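Hypothetical protein PH1789 (PDB 1WR2) is of unknown function but belongs to the ATP-grasp family, whose members share a fold of two alpha+beta subdomains. Local coordinates at residues 57-62 and 79-84; 32-37 and 198-203; 115-120 and 217-222; 19-24 and 106-111. All coordinates share one frame; numbering follows the deposited sequence.

Contact 1 (57-62 and 79-84)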
# COMPACT_ATOMS: atom_id res chain seq x y z
N TYR A 57 -21.42 -1.53 -0.83
CA TYR A 57 -21.05 -1.41 -2.24
C TYR A 57 -20.97 0.06 -2.65
O TYR A 57 -21.60 0.91 -2.02
CB TYR A 57 -22.08 -2.12 -3.14
CG TYR A 57 -22.06 -3.63 -3.07
CD1 TYR A 57 -22.75 -4.32 -2.07
CD2 TYR A 57 -21.34 -4.38 -4.01
CE1 TYR A 57 -22.74 -5.73 -2.02
CE2 TYR A 57 -21.32 -5.77 -3.96
CZ TYR A 57 -22.01 -6.44 -2.97
OH TYR A 57 -22.00 -7.82 -2.95
N PRO A 58 -20.20 0.38 -3.70
CA PRO A 58 -19.39 -0.52 -4.53
C PRO A 58 -18.09 -0.93 -3.86
O PRO A 58 -17.54 -0.18 -3.05
CB PRO A 58 -19.16 0.31 -5.79
CG PRO A 58 -19.01 1.69 -5.23
CD PRO A 58 -20.15 1.76 -4.23
N VAL A 59 -17.59 -2.11 -4.20
CA VAL A 59 -16.35 -2.60 -3.60
C VAL A 59 -15.32 -3.00 -4.65
O VAL A 59 -15.61 -3.03 -5.85
CB VAL A 59 -16.60 -3.82 -2.69
CG1 VAL A 59 -17.65 -3.47 -1.64
CG2 VAL A 59 -17.07 -5.00 -3.53
N VAL A 60 -14.12 -3.30 -4.17
CA VAL A 60 -12.99 -3.72 -4.99
C VAL A 60 -12.61 -5.14 -4.58
O VAL A 60 -12.65 -5.46 -3.40
CB VAL A 60 -11.75 -2.83 -4.72
CG1 VAL A 60 -10.51 -3.44 -5.37
CG2 VAL A 60 -11.98 -1.44 -5.25
N LEU A 61 -12.26 -5.98 -5.55
CA LEU A 61 -11.81 -7.33 -5.24
C LEU A 61 -10.36 -7.41 -5.69
O LEU A 61 -10.02 -6.96 -6.79
CB LEU A 61 -12.65 -8.40 -5.95
CG LEU A 61 -14.08 -8.64 -5.46
CD1 LEU A 61 -14.64 -9.87 -6.17
CD2 LEU A 61 -14.10 -8.87 -3.94
N LYS A 62 -9.50 -7.95 -4.84
CA LYS A 62 -8.08 -8.09 -5.15
C LYS A 62 -7.60 -9.46 -4.71
O LYS A 62 -7.55 -9.75 -3.52
CB LYS A 62 -7.27 -7.03 -4.41
CG LYS A 62 -7.67 -5.59 -4.67
CD LYS A 62 -6.72 -4.68 -3.91
CE LYS A 62 -7.02 -3.21 -4.11
NZ LYS A 62 -5.99 -2.35 -3.45
N LEU A 79 -12.41 -3.40 -9.99
CA LEU A 79 -12.96 -2.23 -9.32
C LEU A 79 -14.45 -1.96 -9.51
O LEU A 79 -15.12 -2.57 -10.33
CB LEU A 79 -12.17 -1.00 -9.76
CG LEU A 79 -10.65 -1.03 -9.69
CD1 LEU A 79 -10.11 0.31 -10.15
CD2 LEU A 79 -10.17 -1.31 -8.27
N ASN A 80 -14.94 -1.01 -8.71
CA ASN A 80 -16.32 -0.55 -8.73
C ASN A 80 -17.39 -1.61 -8.95
O ASN A 80 -18.25 -1.47 -9.83
CB ASN A 80 -16.46 0.58 -9.75
CG ASN A 80 -17.68 1.45 -9.49
OD1 ASN A 80 -17.63 2.40 -8.71
ND2 ASN A 80 -18.78 1.14 -10.17
N ILE A 81 -17.34 -2.66 -8.15
CA ILE A 81 -18.32 -3.75 -8.21
C ILE A 81 -19.56 -3.22 -7.50
O ILE A 81 -19.56 -3.03 -6.28
CB ILE A 81 -17.79 -4.99 -7.47
CG1 ILE A 81 -16.53 -5.51 -8.19
CG2 ILE A 81 -18.88 -6.03 -7.38
CD1 ILE A 81 -15.74 -6.56 -7.41
N LYS A 82 -20.63 -2.99 -8.25
CA LYS A 82 -21.84 -2.41 -7.69
C LYS A 82 -22.82 -3.31 -6.94
O LYS A 82 -23.58 -2.83 -6.11
CB LYS A 82 -22.59 -1.65 -8.78
CG LYS A 82 -21.71 -0.68 -9.55
CD LYS A 82 -22.51 0.33 -10.37
CE LYS A 82 -23.52 -0.36 -11.29
NZ LYS A 82 -24.69 -0.90 -10.53
N ASN A 83 -22.80 -4.61 -7.22
CA ASN A 83 -23.74 -5.50 -6.55
C ASN A 83 -23.26 -6.94 -6.41
O ASN A 83 -22.18 -7.30 -6.87
CB ASN A 83 -25.08 -5.48 -7.28
CG ASN A 83 -24.94 -5.89 -8.73
OD1 ASN A 83 -24.50 -7.00 -9.04
ND2 ASN A 83 -25.32 -4.99 -9.64
N GLU A 84 -24.11 -7.75 -5.79
CA GLU A 84 -23.81 -9.15 -5.54
C GLU A 84 -23.62 -10.02 -6.78
O GLU A 84 -22.76 -10.90 -6.80
CB GLU A 84 -24.92 -9.74 -4.65
CG GLU A 84 -24.69 -11.17 -4.23
CD GLU A 84 -25.62 -11.60 -3.10
OE1 GLU A 84 -25.53 -11.01 -2.00
OE2 GLU A 84 -26.45 -12.52 -3.33
O HOH W 1 -23.50 -8.97 -0.96
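Leu61 and Ile81 form the apolar centre where two antiparallel strands meet: their side chains cross at about a right angle. Ile81 CG1, anti to the carbonyl carbon (chi1 -64°), leads to CD1, which presses on Leu61 CG at 3.3 Å, tighter than usual carbon contact. On the same face as Ile81, Val59 brings CG2 to within 4.0 Å of Ile81 CB. Val60 and Leu79 lie side by side, both branches of the valine touching Leu79 CD2. The backbones join at the hydrogen-bonded pair Val59 and Ile81, where Ile81 N gives the straighter bond (2.9 Å to Val59 O, 163° at the hydrogen) and Val59 N returns one to Ile81 O. That oxygen also meets Pro58 CA, 3.1 Å away, just after a cis peptide bond, and lies in the plane of the Tyr57 ring at its CD2 edge. Over one face of this ring sits Asn83 CA. At the polar rim a water accepts from Tyr57 OH and donates to Glu84 OE1, while Asn83 OD1 caps the following helix at Glu86 N. Strand 77-81 is outermost in its four-stranded sheet; helix 84-101 packs Leu87 against Tyr57, Leu61 and Ile81, and strand 109-114 flanks strand 59-64.

Contact 2 (32-37 and 198-203)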
# COMPACT_ATOMS: atom_id res chain seq x y z
N TYR A 32 1.42 0.54 13.00
CA TYR A 32 2.13 1.79 13.25
C TYR A 32 1.22 3.00 13.07
O TYR A 32 1.69 4.14 12.93
CB TYR A 32 3.37 1.87 12.35
CG TYR A 32 4.56 1.14 12.93
CD1 TYR A 32 5.51 1.81 13.69
CD2 TYR A 32 4.71 -0.24 12.76
CE1 TYR A 32 6.58 1.13 14.28
CE2 TYR A 32 5.77 -0.93 13.35
CZ TYR A 32 6.70 -0.23 14.11
OH TYR A 32 7.76 -0.89 14.68
N GLY A 33 -0.08 2.76 13.05
CA GLY A 33 -1.04 3.84 12.94
C GLY A 33 -1.20 4.55 11.61
O GLY A 33 -1.84 5.59 11.56
N LEU A 34 -0.63 4.00 10.55
CA LEU A 34 -0.75 4.59 9.21
C LEU A 34 -2.20 4.49 8.75
O LEU A 34 -2.91 3.57 9.13
CB LEU A 34 0.18 3.86 8.24
CG LEU A 34 1.65 4.29 8.37
CD1 LEU A 34 2.58 3.26 7.77
CD2 LEU A 34 1.80 5.65 7.68
N PRO A 35 -2.65 5.44 7.90
CA PRO A 35 -4.02 5.45 7.40
C PRO A 35 -4.41 4.38 6.38
O PRO A 35 -4.35 4.61 5.18
CB PRO A 35 -4.16 6.85 6.83
CG PRO A 35 -2.80 7.07 6.24
CD PRO A 35 -1.89 6.58 7.35
N VAL A 36 -4.80 3.21 6.87
CA VAL A 36 -5.23 2.12 6.02
C VAL A 36 -6.70 1.87 6.34
O VAL A 36 -7.04 1.55 7.48
CB VAL A 36 -4.46 0.82 6.32
CG1 VAL A 36 -5.01 -0.32 5.47
CG2 VAL A 36 -2.97 1.03 6.07
N PRO A 37 -7.59 2.01 5.35
CA PRO A 37 -9.03 1.80 5.57
C PRO A 37 -9.39 0.34 5.83
O PRO A 37 -8.62 -0.58 5.52
CB PRO A 37 -9.65 2.34 4.28
CG PRO A 37 -8.62 1.96 3.26
CD PRO A 37 -7.32 2.33 3.94
N SER A 198 9.02 6.15 8.68
CA SER A 198 10.39 6.25 9.16
C SER A 198 10.56 5.45 10.45
O SER A 198 11.54 4.73 10.62
CB SER A 198 10.74 7.73 9.41
OG SER A 198 12.05 7.90 9.90
N LYS A 199 9.59 5.59 11.35
CA LYS A 199 9.60 4.90 12.64
C LYS A 199 9.50 3.39 12.42
O LYS A 199 10.28 2.61 12.96
CB LYS A 199 8.41 5.39 13.49
CG LYS A 199 8.13 4.59 14.75
CD LYS A 199 9.34 4.51 15.67
CE LYS A 199 9.01 3.71 16.93
NZ LYS A 199 10.22 3.49 17.77
N LEU A 200 8.53 3.01 11.60
CA LEU A 200 8.30 1.61 11.26
C LEU A 200 9.57 0.96 10.69
O LEU A 200 9.97 -0.11 11.13
CB LEU A 200 7.15 1.53 10.23
CG LEU A 200 6.59 0.19 9.72
CD1 LEU A 200 5.28 0.46 9.02
CD2 LEU A 200 7.57 -0.49 8.78
N VAL A 201 10.19 1.64 9.73
CA VAL A 201 11.41 1.12 9.11
C VAL A 201 12.60 1.08 10.07
O VAL A 201 13.38 0.12 10.07
CB VAL A 201 11.78 1.95 7.86
CG1 VAL A 201 13.05 1.40 7.22
CG2 VAL A 201 10.62 1.91 6.87
N ASP A 202 12.75 2.12 10.88
CA ASP A 202 13.85 2.18 11.83
C ASP A 202 13.70 1.00 12.81
O ASP A 202 14.65 0.27 13.07
CB ASP A 202 13.83 3.53 12.55
CG ASP A 202 15.10 3.79 13.36
OD1 ASP A 202 16.20 3.44 12.89
OD2 ASP A 202 14.99 4.37 14.46
N ASP A 203 12.49 0.80 13.32
CA ASP A 203 12.21 -0.29 14.24
C ASP A 203 12.49 -1.65 13.63
O ASP A 203 13.11 -2.52 14.26
CB ASP A 203 10.75 -0.27 14.66
CG ASP A 203 10.49 0.68 15.79
OD1 ASP A 203 11.38 1.50 16.10
OD2 ASP A 203 9.39 0.60 16.37
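Tyr32 lays its ring across the last turns of helix 187-203, and its hydrophobic, polar and ionic contacts can be taken in turn. The hydrophobic part is a CH-pi contact: Leu200 CA stands over one face of the ring, 3.7 Å from the centroid and displaced toward the rim. The leucine side chain continues over the ring, with CG anti to the backbone N (chi1 -177°) and 3.6 Å from Tyr32 CD2. Its CD1 then meets Leu34 CD1 at 4.1 Å, where the two leucines cross at about a right angle. Lys199 adds the aliphatic start of its chain, CG lying near the ring plane beside Tyr32 CE1 at 3.8 Å.

The polar part is one hydrogen bond, in which Tyr32 OH donates to Asp203 OD2 over 2.8 Å. The hydroxyl reaches this oxygen on its anti side, slightly out of the carboxylate plane, and the ring and carboxylate planes stand 65° apart. The ionic part lies within the helix: the Lys199 chain bends at chi2 (57°, which sets CD), and its NZ forms a salt bridge of 2.8 Å with Asp203 OD1 through the syn lone pair.

Leu34 is also packed against Leu29 of helix 22-30 and Ile227 of strand 225-234, which ties the loop after that helix to the six-stranded sheet. In chemical terms, the carboxylate is gripped through both oxygens, by a lysine at one and a phenol at the other. This pairing probably favours its charged form and limits its rotation.

Contact 3 (115-120 and 217-222)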
# COMPACT_ATOMS: atom_id res chain seq x y z
N MET A 115 -14.36 1.41 -2.29
CA MET A 115 -13.98 2.27 -3.40
C MET A 115 -13.69 3.61 -2.73
O MET A 115 -14.61 4.37 -2.42
CB MET A 115 -15.13 2.40 -4.39
CG MET A 115 -15.22 1.27 -5.41
SD MET A 115 -13.81 1.27 -6.54
CE MET A 115 -14.26 2.63 -7.63
N LEU A 116 -12.41 3.88 -2.51
CA LEU A 116 -12.00 5.10 -1.85
C LEU A 116 -12.16 6.34 -2.72
O LEU A 116 -12.00 6.29 -3.94
CB LEU A 116 -10.55 4.98 -1.39
CG LEU A 116 -10.29 3.86 -0.37
CD1 LEU A 116 -8.79 3.73 -0.14
CD2 LEU A 116 -11.00 4.18 0.94
N LYS A 117 -12.51 7.46 -2.09
CA LYS A 117 -12.66 8.70 -2.82
C LYS A 117 -11.28 9.09 -3.34
O LYS A 117 -10.31 9.14 -2.58
CB LYS A 117 -13.18 9.82 -1.91
CG LYS A 117 -13.46 11.12 -2.67
CD LYS A 117 -13.27 12.33 -1.78
CE LYS A 117 -14.11 12.26 -0.52
NZ LYS A 117 -13.87 13.46 0.33
N PRO A 118 -11.17 9.35 -4.65
CA PRO A 118 -9.87 9.73 -5.19
C PRO A 118 -9.35 11.04 -4.60
O PRO A 118 -10.12 11.88 -4.14
CB PRO A 118 -10.14 9.83 -6.69
CG PRO A 118 -11.58 10.22 -6.75
CD PRO A 118 -12.20 9.34 -5.70
N GLY A 119 -8.03 11.18 -4.60
CA GLY A 119 -7.39 12.37 -4.07
C GLY A 119 -6.05 12.51 -4.77
O GLY A 119 -5.78 11.77 -5.71
N ARG A 120 -5.22 13.44 -4.33
CA ARG A 120 -3.91 13.63 -4.95
C ARG A 120 -3.04 12.39 -4.75
O ARG A 120 -2.77 11.99 -3.62
CB ARG A 120 -3.20 14.84 -4.35
CG ARG A 120 -1.80 15.06 -4.89
CD ARG A 120 -1.81 15.46 -6.35
NE ARG A 120 -2.52 16.72 -6.56
CZ ARG A 120 -2.62 17.34 -7.73
NH1 ARG A 120 -2.06 16.81 -8.81
NH2 ARG A 120 -3.29 18.48 -7.81
N PHE A 217 -3.66 8.27 -1.45
CA PHE A 217 -4.45 9.41 -1.90
C PHE A 217 -4.37 10.47 -0.80
O PHE A 217 -4.57 10.17 0.38
CB PHE A 217 -5.92 9.04 -2.12
CG PHE A 217 -6.17 8.13 -3.30
CD1 PHE A 217 -5.31 8.12 -4.39
CD2 PHE A 217 -7.30 7.32 -3.33
CE1 PHE A 217 -5.58 7.31 -5.49
CE2 PHE A 217 -7.57 6.51 -4.43
CZ PHE A 217 -6.70 6.51 -5.51
N VAL A 218 -4.07 11.71 -1.19
CA VAL A 218 -4.00 12.80 -0.23
C VAL A 218 -5.12 13.79 -0.50
O VAL A 218 -5.23 14.34 -1.60
CB VAL A 218 -2.64 13.53 -0.29
CG1 VAL A 218 -2.60 14.64 0.75
CG2 VAL A 218 -1.51 12.54 -0.03
N TYR A 219 -5.95 14.01 0.51
CA TYR A 219 -7.08 14.92 0.38
C TYR A 219 -6.70 16.34 0.77
O TYR A 219 -5.58 16.60 1.20
CB TYR A 219 -8.24 14.41 1.22
CG TYR A 219 -8.64 12.99 0.87
CD1 TYR A 219 -9.03 12.66 -0.43
CD2 TYR A 219 -8.60 11.97 1.82
CE1 TYR A 219 -9.39 11.36 -0.76
CE2 TYR A 219 -8.95 10.66 1.50
CZ TYR A 219 -9.35 10.36 0.21
OH TYR A 219 -9.72 9.08 -0.11
N ASN A 220 -7.65 17.26 0.63
CA ASN A 220 -7.38 18.65 0.95
C ASN A 220 -7.04 18.89 2.41
O ASN A 220 -7.19 18.00 3.25
CB ASN A 220 -8.56 19.52 0.53
CG ASN A 220 -8.95 19.29 -0.92
OD1 ASN A 220 -8.08 19.22 -1.80
ND2 ASN A 220 -10.24 19.18 -1.18
N LYS A 221 -6.57 20.10 2.70
CA LYS A 221 -6.17 20.48 4.05
C LYS A 221 -7.14 20.05 5.14
O LYS A 221 -8.36 20.21 5.00
CB LYS A 221 -5.95 21.99 4.11
CG LYS A 221 -5.14 22.47 5.32
CD LYS A 221 -4.81 23.95 5.18
CE LYS A 221 -3.89 24.44 6.30
NZ LYS A 221 -4.53 24.34 7.64
N GLY A 222 -6.60 19.48 6.21
CA GLY A 222 -7.42 19.05 7.33
C GLY A 222 -8.24 17.78 7.19
O GLY A 222 -8.97 17.43 8.11
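Tyr219 reaches back from the end of strand 208-218 to the loop that leads into strand 120-129, beside an antiparallel pairing in the six-stranded sheet of this ATP-grasp fold. From CB, CG is set anti to the carbonyl carbon (chi1 -56°), and the ring then runs toward the loop. CD1 comes first, 4.0 Å from Gly119 CA and close to Pro118 O; Gly119 has no side chain to set against the ring. CE1 follows, meeting Pro118 O at 3.5 Å; this oxygen and Lys117 O both lie at the edge of the ring, in its plane. At the tip, the hydroxyl donates to Lys117 O, which receives it in the carbonyl plane on a lone pair, with a C=O...donor angle of 141°. The lysine chain crosses the tyrosine obliquely, bringing CD near CE1, while its distant ammonium offers the ring at most a weak attraction.

The pairing itself joins Arg120 and Val218 as a hydrogen-bonded pair: Val218 N gives to Arg120 O at 2.8 Å and Arg120 N to Val218 O at 2.9 Å. Phe217, meanwhile, turns one face to the loop backbone, with Pro118 CA and Gly119 N both over it near the rim and Leu116 CB at its edge. Beyond the loop, Val226 of strand 225-234 touches Leu116, Phe217 and Tyr219. Buried here without a hydrogen-bond partner in the model, Gly119 N stands 3.8 Å from Phe217 CG.

Contact 4 (19-24 and 106-111)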
# COMPACT_ATOMS: atom_id res chain seq x y z
N ALA A 19 8.41 -11.89 0.14
CA ALA A 19 7.45 -10.89 -0.30
C ALA A 19 6.11 -11.01 0.42
O ALA A 19 5.49 -12.07 0.44
CB ALA A 19 7.23 -11.01 -1.81
N MET A 20 5.66 -9.91 1.01
CA MET A 20 4.39 -9.90 1.72
C MET A 20 3.27 -9.50 0.77
O MET A 20 3.45 -8.61 -0.07
CB MET A 20 4.44 -8.90 2.88
CG MET A 20 5.55 -9.14 3.87
SD MET A 20 5.44 -8.03 5.30
CE MET A 20 4.16 -8.84 6.25
N VAL A 21 2.10 -10.13 0.90
CA VAL A 21 0.97 -9.79 0.05
C VAL A 21 0.32 -8.54 0.63
O VAL A 21 0.57 -8.18 1.77
CB VAL A 21 -0.07 -10.95 -0.04
CG1 VAL A 21 0.58 -12.16 -0.73
CG2 VAL A 21 -0.55 -11.33 1.34
N GLU A 22 -0.51 -7.87 -0.16
CA GLU A 22 -1.13 -6.62 0.27
C GLU A 22 -1.73 -6.61 1.67
O GLU A 22 -1.47 -5.68 2.44
CB GLU A 22 -2.20 -6.19 -0.74
CG GLU A 22 -2.77 -4.80 -0.48
CD GLU A 22 -3.76 -4.37 -1.55
OE1 GLU A 22 -3.83 -5.03 -2.61
OE2 GLU A 22 -4.47 -3.37 -1.32
N TYR A 23 -2.52 -7.62 2.03
CA TYR A 23 -3.13 -7.60 3.35
C TYR A 23 -2.12 -7.76 4.47
O TYR A 23 -2.31 -7.19 5.54
CB TYR A 23 -4.26 -8.64 3.46
CG TYR A 23 -3.83 -10.07 3.72
CD1 TYR A 23 -3.43 -10.49 4.98
CD2 TYR A 23 -3.81 -11.00 2.68
CE1 TYR A 23 -3.02 -11.81 5.21
CE2 TYR A 23 -3.41 -12.32 2.89
CZ TYR A 23 -3.02 -12.71 4.16
OH TYR A 23 -2.61 -14.01 4.36
N GLU A 24 -1.04 -8.50 4.23
CA GLU A 24 -0.01 -8.70 5.26
C GLU A 24 0.79 -7.41 5.45
O GLU A 24 1.13 -7.04 6.57
CB GLU A 24 0.95 -9.82 4.87
CG GLU A 24 0.29 -11.16 4.67
CD GLU A 24 1.22 -12.18 4.05
OE1 GLU A 24 2.01 -11.80 3.16
OE2 GLU A 24 1.15 -13.36 4.45
N GLU A 106 -0.29 -19.96 -5.02
CA GLU A 106 -0.99 -20.27 -3.79
C GLU A 106 -2.00 -19.13 -3.63
O GLU A 106 -1.62 -17.96 -3.66
CB GLU A 106 -0.02 -20.29 -2.60
CG GLU A 106 -0.71 -20.22 -1.23
CD GLU A 106 0.25 -20.34 -0.06
OE1 GLU A 106 1.35 -19.76 -0.12
OE2 GLU A 106 -0.11 -21.00 0.93
N ILE A 107 -3.29 -19.45 -3.50
CA ILE A 107 -4.29 -18.40 -3.34
C ILE A 107 -4.60 -18.27 -1.86
O ILE A 107 -5.16 -19.17 -1.25
CB ILE A 107 -5.59 -18.73 -4.11
CG1 ILE A 107 -5.28 -19.05 -5.57
CG2 ILE A 107 -6.54 -17.54 -4.05
CD1 ILE A 107 -4.67 -17.90 -6.36
N LEU A 108 -4.21 -17.14 -1.27
CA LEU A 108 -4.44 -16.91 0.15
C LEU A 108 -5.84 -16.39 0.43
O LEU A 108 -6.30 -16.41 1.57
CB LEU A 108 -3.42 -15.92 0.70
CG LEU A 108 -1.96 -16.37 0.68
CD1 LEU A 108 -1.07 -15.27 1.26
CD2 LEU A 108 -1.81 -17.65 1.49
N GLY A 109 -6.52 -15.91 -0.62
CA GLY A 109 -7.86 -15.38 -0.45
C GLY A 109 -8.06 -14.15 -1.31
O GLY A 109 -7.22 -13.84 -2.14
N VAL A 110 -9.18 -13.46 -1.11
CA VAL A 110 -9.47 -12.26 -1.88
C VAL A 110 -9.77 -11.09 -0.97
O VAL A 110 -10.61 -11.18 -0.07
CB VAL A 110 -10.68 -12.46 -2.81
CG1 VAL A 110 -10.98 -11.17 -3.55
CG2 VAL A 110 -10.40 -13.58 -3.78
N LEU A 111 -9.07 -9.98 -1.19
CA LEU A 111 -9.27 -8.80 -0.38
C LEU A 111 -10.49 -8.04 -0.88
O LEU A 111 -10.60 -7.73 -2.08
CB LEU A 111 -8.01 -7.92 -0.44
CG LEU A 111 -7.77 -6.95 0.72
CD1 LEU A 111 -7.90 -7.69 2.04
CD2 LEU A 111 -6.38 -6.34 0.60
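Tyr23 and Leu108 meet at about a right angle, with the leucine CD1 approaching the ring obliquely, 3.7 Å from Tyr23 OH and 4.1 Å from Tyr23 CE2. One face of the ring carries Glu24 CG, 3.4 Å above its plane and displaced toward the rim. A chi1 of 80° sets the tyrosine CG between the backbone N and the carbonyl carbon, and from there the ring extends to meet Leu108 CD1 with CE2 and OH. Tyr23 CB touches Leu111 CD1 at 4.0 Å. The flat carboxylate of Glu22 is met by the other leucine branch: Leu111 CD2 lies 3.9 Å from Glu22 CD, the two side chains crossing at about a right angle. The contact thus packs the N-terminal end of helix 22-30, which follows edge strand 19-20 of the six-stranded sheet, on the four-stranded sheet of the ATP-grasp fold. Val21, the N-cap residue, places both methyls 4.0 Å from Leu108 CD1. Its own N-H bonds to Glu24 OE1 at 2.8 Å, on the anti side of the carboxylate, and Glu24 OE2 pairs with Arg17. The charge of Glu22, buried beside Leu111, is met by Lys26 and Lys62 at OE2 and by Lys71 at OE1.

How the contacts relate
Contacts 1 and 4 share the four-stranded sheet, their centres 18 Å apart: strands 59-64 and 109-114 are neighbours there, and Lys62 of contact 1 forms a salt bridge with Glu22 of contact 4. Contact 3 lies in the six-stranded sheet, while contact 2 rests a loop on helix 187-203, which precedes strand 208-218 of contact 3; Pro37 and Leu116 touch between them. Along the chain, contact 1 is nested within the loops closed by contacts 2 and 4, which cross each other. Contacts 1 and 4 thus lie at the four-stranded sheet and contact 3 at the six-stranded one, with Met115, in the link from strand 109-114 to strand 120-129, packing on Asn80 and Val60 between contacts 1 and 3.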